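Local coordinates for core protein P7 (PDB 2Q82), which forms part of the inner core of the double-stranded RNA bacteriophage phi12, where it probably serves as a structural and assembly component, at residues 26-32 and 59-65. Sequence-based numbering, arbitrary orientation.
Sequences LMVMSHN and AVAVLGD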
ATOM      1  N   LEU A  26     -10.692   5.078   2.525  1.00 29.43           N
ATOM      2  CA  LEU A  26     -10.454   5.250   1.117  1.00 26.76           C
ATOM      3  C   LEU A  26     -11.629   4.650   0.370  1.00 26.60           C
ATOM      4  O   LEU A  26     -11.947   3.482   0.574  1.00 25.22           O
ATOM      5  CB  LEU A  26      -9.179   4.529   0.709  1.00 25.10           C
ATOM      6  CG  LEU A  26      -9.018   4.431  -0.806  1.00 24.86           C
ATOM      7  CD1 LEU A  26      -8.754   5.797  -1.386  1.00 24.68           C
ATOM      8  CD2 LEU A  26      -7.895   3.497  -1.147  1.00 27.23           C
HETATM    9  N   MSE A  27     -12.311   5.428  -0.470  1.00 27.25           N
HETATM   10  CA  MSE A  27     -13.391   4.792  -1.208  1.00 31.21           C
HETATM   11  C   MSE A  27     -12.794   4.137  -2.406  1.00 26.81           C
HETATM   12  O   MSE A  27     -11.912   4.666  -3.074  1.00 23.54           O
HETATM   13  CB  MSE A  27     -14.451   5.703  -1.798  1.00 39.62           C
HETATM   14  CG  MSE A  27     -14.737   6.975  -1.145  1.00 56.39           C
HETATM   15 SE   MSE A  27     -15.915   6.713   0.292  1.00 69.87          SE
HETATM   16  CE  MSE A  27     -14.440   6.688   1.473  1.00 73.56           C
ATOM     17  N   VAL A  28     -13.399   3.003  -2.706  1.00 24.50           N
ATOM     18  CA  VAL A  28     -12.998   2.164  -3.782  1.00 23.38           C
ATOM     19  C   VAL A  28     -14.149   1.889  -4.716  1.00 24.41           C
ATOM     20  O   VAL A  28     -15.199   1.403  -4.311  1.00 22.65           O
ATOM     21  CB  VAL A  28     -12.470   0.893  -3.204  1.00 23.21           C
ATOM     22  CG1 VAL A  28     -12.459  -0.172  -4.227  1.00 25.80           C
ATOM     23  CG2 VAL A  28     -11.098   1.148  -2.659  1.00 21.06           C
HETATM   24  N   MSE A  29     -13.921   2.162  -5.991  1.00 23.19           N
HETATM   25  CA  MSE A  29     -14.966   1.997  -6.977  1.00 24.79           C
HETATM   26  C   MSE A  29     -14.651   1.039  -8.131  1.00 24.35           C
HETATM   27  O   MSE A  29     -13.698   1.256  -8.874  1.00 21.03           O
HETATM   28  CB  MSE A  29     -15.309   3.382  -7.528  1.00 27.23           C
HETATM   29  CG  MSE A  29     -16.226   3.393  -8.715  1.00 35.78           C
HETATM   30 SE   MSE A  29     -16.249   5.128  -9.629  1.00 38.18          SE
HETATM   31  CE  MSE A  29     -17.571   4.632 -10.978  1.00 45.19           C
ATOM     32  N   SER A  30     -15.466  -0.009  -8.273  1.00 22.08           N
ATOM     33  CA  SER A  30     -15.305  -0.972  -9.354  1.00 23.71           C
ATOM     34  C   SER A  30     -15.819  -0.331 -10.629  1.00 26.32           C
ATOM     35  O   SER A  30     -17.004   0.002 -10.729  1.00 25.81           O
ATOM     36  CB  SER A  30     -16.097  -2.236  -9.095  1.00 22.52           C
ATOM     37  OG  SER A  30     -16.003  -3.105 -10.211  1.00 24.28           O
ATOM     38  N   HIS A  31     -14.941  -0.194 -11.616  1.00 27.28           N
ATOM     39  CA  HIS A  31     -15.335   0.478 -12.836  1.00 29.64           C
ATOM     40  C   HIS A  31     -14.301   0.416 -13.958  1.00 30.31           C
ATOM     41  O   HIS A  31     -13.118   0.657 -13.735  1.00 30.58           O
ATOM     42  CB  HIS A  31     -15.619   1.933 -12.480  1.00 28.16           C
ATOM     43  CG  HIS A  31     -15.906   2.812 -13.649  1.00 31.21           C
ATOM     44  ND1 HIS A  31     -17.127   2.806 -14.308  1.00 31.29           N
ATOM     45  CD2 HIS A  31     -15.163   3.750 -14.267  1.00 30.91           C
ATOM     46  CE1 HIS A  31     -17.109   3.701 -15.267  1.00 33.16           C
ATOM     47  NE2 HIS A  31     -15.922   4.295 -15.272  1.00 33.19           N
ATOM     48  N   ASN A  32     -14.772   0.086 -15.159  1.00 30.76           N
ATOM     49  CA  ASN A  32     -13.929   0.033 -16.353  1.00 32.57           C
ATOM     50  C   ASN A  32     -14.392   1.169 -17.224  1.00 34.09           C
ATOM     51  O   ASN A  32     -15.592   1.367 -17.377  1.00 34.63           O
ATOM     52  CB  ASN A  32     -14.148  -1.247 -17.147  1.00 29.59           C
ATOM     53  CG  ASN A  32     -13.500  -2.434 -16.516  1.00 29.19           C
ATOM     54  OD1 ASN A  32     -12.318  -2.398 -16.189  1.00 32.23           O
ATOM     55  ND2 ASN A  32     -14.258  -3.502 -16.349  1.00 27.51           N
ATOM     56  N   ALA A  59     -10.836  10.862  -1.393  1.00 38.42           N
ATOM     57  CA  ALA A  59     -10.521  10.250  -2.653  1.00 34.56           C
ATOM     58  C   ALA A  59     -11.327   9.061  -3.011  1.00 31.98           C
ATOM     59  O   ALA A  59     -11.818   8.365  -2.133  1.00 31.29           O
ATOM     60  CB  ALA A  59      -9.096   9.791  -2.547  1.00 34.75           C
ATOM     61  N   VAL A  60     -11.470   8.837  -4.311  1.00 28.21           N
ATOM     62  CA  VAL A  60     -12.150   7.653  -4.813  1.00 25.79           C
ATOM     63  C   VAL A  60     -11.123   6.992  -5.731  1.00 26.47           C
ATOM     64  O   VAL A  60     -10.697   7.577  -6.721  1.00 27.30           O
ATOM     65  CB  VAL A  60     -13.399   7.958  -5.631  1.00 23.74           C
ATOM     66  CG1 VAL A  60     -13.934   6.672  -6.252  1.00 23.67           C
ATOM     67  CG2 VAL A  60     -14.456   8.575  -4.733  1.00 24.17           C
ATOM     68  N   ALA A  61     -10.694   5.791  -5.363  1.00 23.65           N
ATOM     69  CA  ALA A  61      -9.753   5.048  -6.175  1.00 23.90           C
ATOM     70  C   ALA A  61     -10.613   4.169  -7.064  1.00 24.58           C
ATOM     71  O   ALA A  61     -11.456   3.418  -6.576  1.00 23.97           O
ATOM     72  CB  ALA A  61      -8.854   4.191  -5.310  1.00 23.38           C
ATOM     73  N   VAL A  62     -10.393   4.281  -8.371  1.00 22.00           N
ATOM     74  CA  VAL A  62     -11.147   3.531  -9.355  1.00 19.73           C
ATOM     75  C   VAL A  62     -10.383   2.309  -9.818  1.00 23.28           C
ATOM     76  O   VAL A  62      -9.270   2.414 -10.337  1.00 22.63           O
ATOM     77  CB  VAL A  62     -11.470   4.403 -10.568  1.00 21.56           C
ATOM     78  CG1 VAL A  62     -12.391   3.655 -11.521  1.00 22.27           C
ATOM     79  CG2 VAL A  62     -12.110   5.697 -10.107  1.00 20.98           C
ATOM     80  N   LEU A  63     -11.010   1.154  -9.637  1.00 20.79           N
ATOM     81  CA  LEU A  63     -10.412  -0.099 -10.022  1.00 23.12           C
ATOM     82  C   LEU A  63     -11.152  -0.830 -11.104  1.00 24.87           C
ATOM     83  O   LEU A  63     -12.345  -1.069 -11.000  1.00 24.64           O
ATOM     84  CB  LEU A  63     -10.347  -1.028  -8.796  1.00 23.06           C
ATOM     85  CG  LEU A  63      -9.175  -0.772  -7.837  1.00 25.52           C
ATOM     86  CD1 LEU A  63      -9.289   0.546  -7.245  1.00 26.21           C
ATOM     87  CD2 LEU A  63      -9.151  -1.786  -6.763  1.00 26.44           C
ATOM     88  N   GLY A  64     -10.434  -1.168 -12.162  1.00 27.53           N
ATOM     89  CA  GLY A  64     -11.028  -1.943 -13.239  1.00 27.35           C
ATOM     90  C   GLY A  64     -10.295  -3.268 -13.367  1.00 30.90           C
ATOM     91  O   GLY A  64      -9.506  -3.669 -12.507  1.00 28.50           O
ATOM     92  N   ASP A  65     -10.554  -3.962 -14.461  1.00 29.60           N
ATOM     93  CA  ASP A  65      -9.933  -5.241 -14.706  1.00 33.77           C
ATOM     94  C   ASP A  65      -8.446  -5.226 -14.571  1.00 32.39           C
ATOM     95  O   ASP A  65      -7.863  -6.230 -14.205  1.00 33.34           O
ATOM     96  CB  ASP A  65     -10.280  -5.690 -16.102  1.00 38.03           C
ATOM     97  CG  ASP A  65     -11.658  -6.252 -16.175  1.00 44.29           C
ATOM     98  OD1 ASP A  65     -12.579  -5.758 -15.528  1.00 46.34           O
ATOM     99  OD2 ASP A  65     -11.857  -7.213 -16.906  1.00 50.18           O
TER
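Met29 of strand 26-30 bonds through both its N and O to strand 59-63, and the pattern of these bonds identifies the pairing as parallel. Met29 N donates to Ala61 O at 2.8 Å, and Leu63 N returns a bond to Met29 O, also 2.8 Å. Ala61 N to Met27 O and His31 N to Leu63 O continue the ladder with N-H...O angles near 170°, whereas Met27 N to Ala59 O, at 3.4 Å, is weak.

Apolar contacts occupy both faces of the sheet. On one, Met29 CB rests 3.8 Å from Val60 CG1, and Met27 CG lies 3.9 Å from Val60 CG2; with CG anti to the backbone N (chi1 171°) and the chain extended beyond it, Met29, present as selenomethionine, brings its selenium to within 4.2 Å of Val62 CG2. The other face has Val28 and Leu63, which also meet Phe74 of helix 68-76.

Beyond the strands, Asn32 clasps Asp65 with both ends of its amide. OD1 receives Asp65 N at 2.9 Å, in the carbonyl plane and on a lone pair, while ND2 reaches Asp65 OD1 at 2.9 Å from above the carboxylate, the two planes being 65° apart. Ser97 OG also bonds to Asp65 OD1. Strands 25-30 and 59-63 are interior neighbours in an open, all-parallel sheet of order 2-3-1-4-5, an alpha/beta fold with helix 68-76 packed on the Val28/Leu63 face.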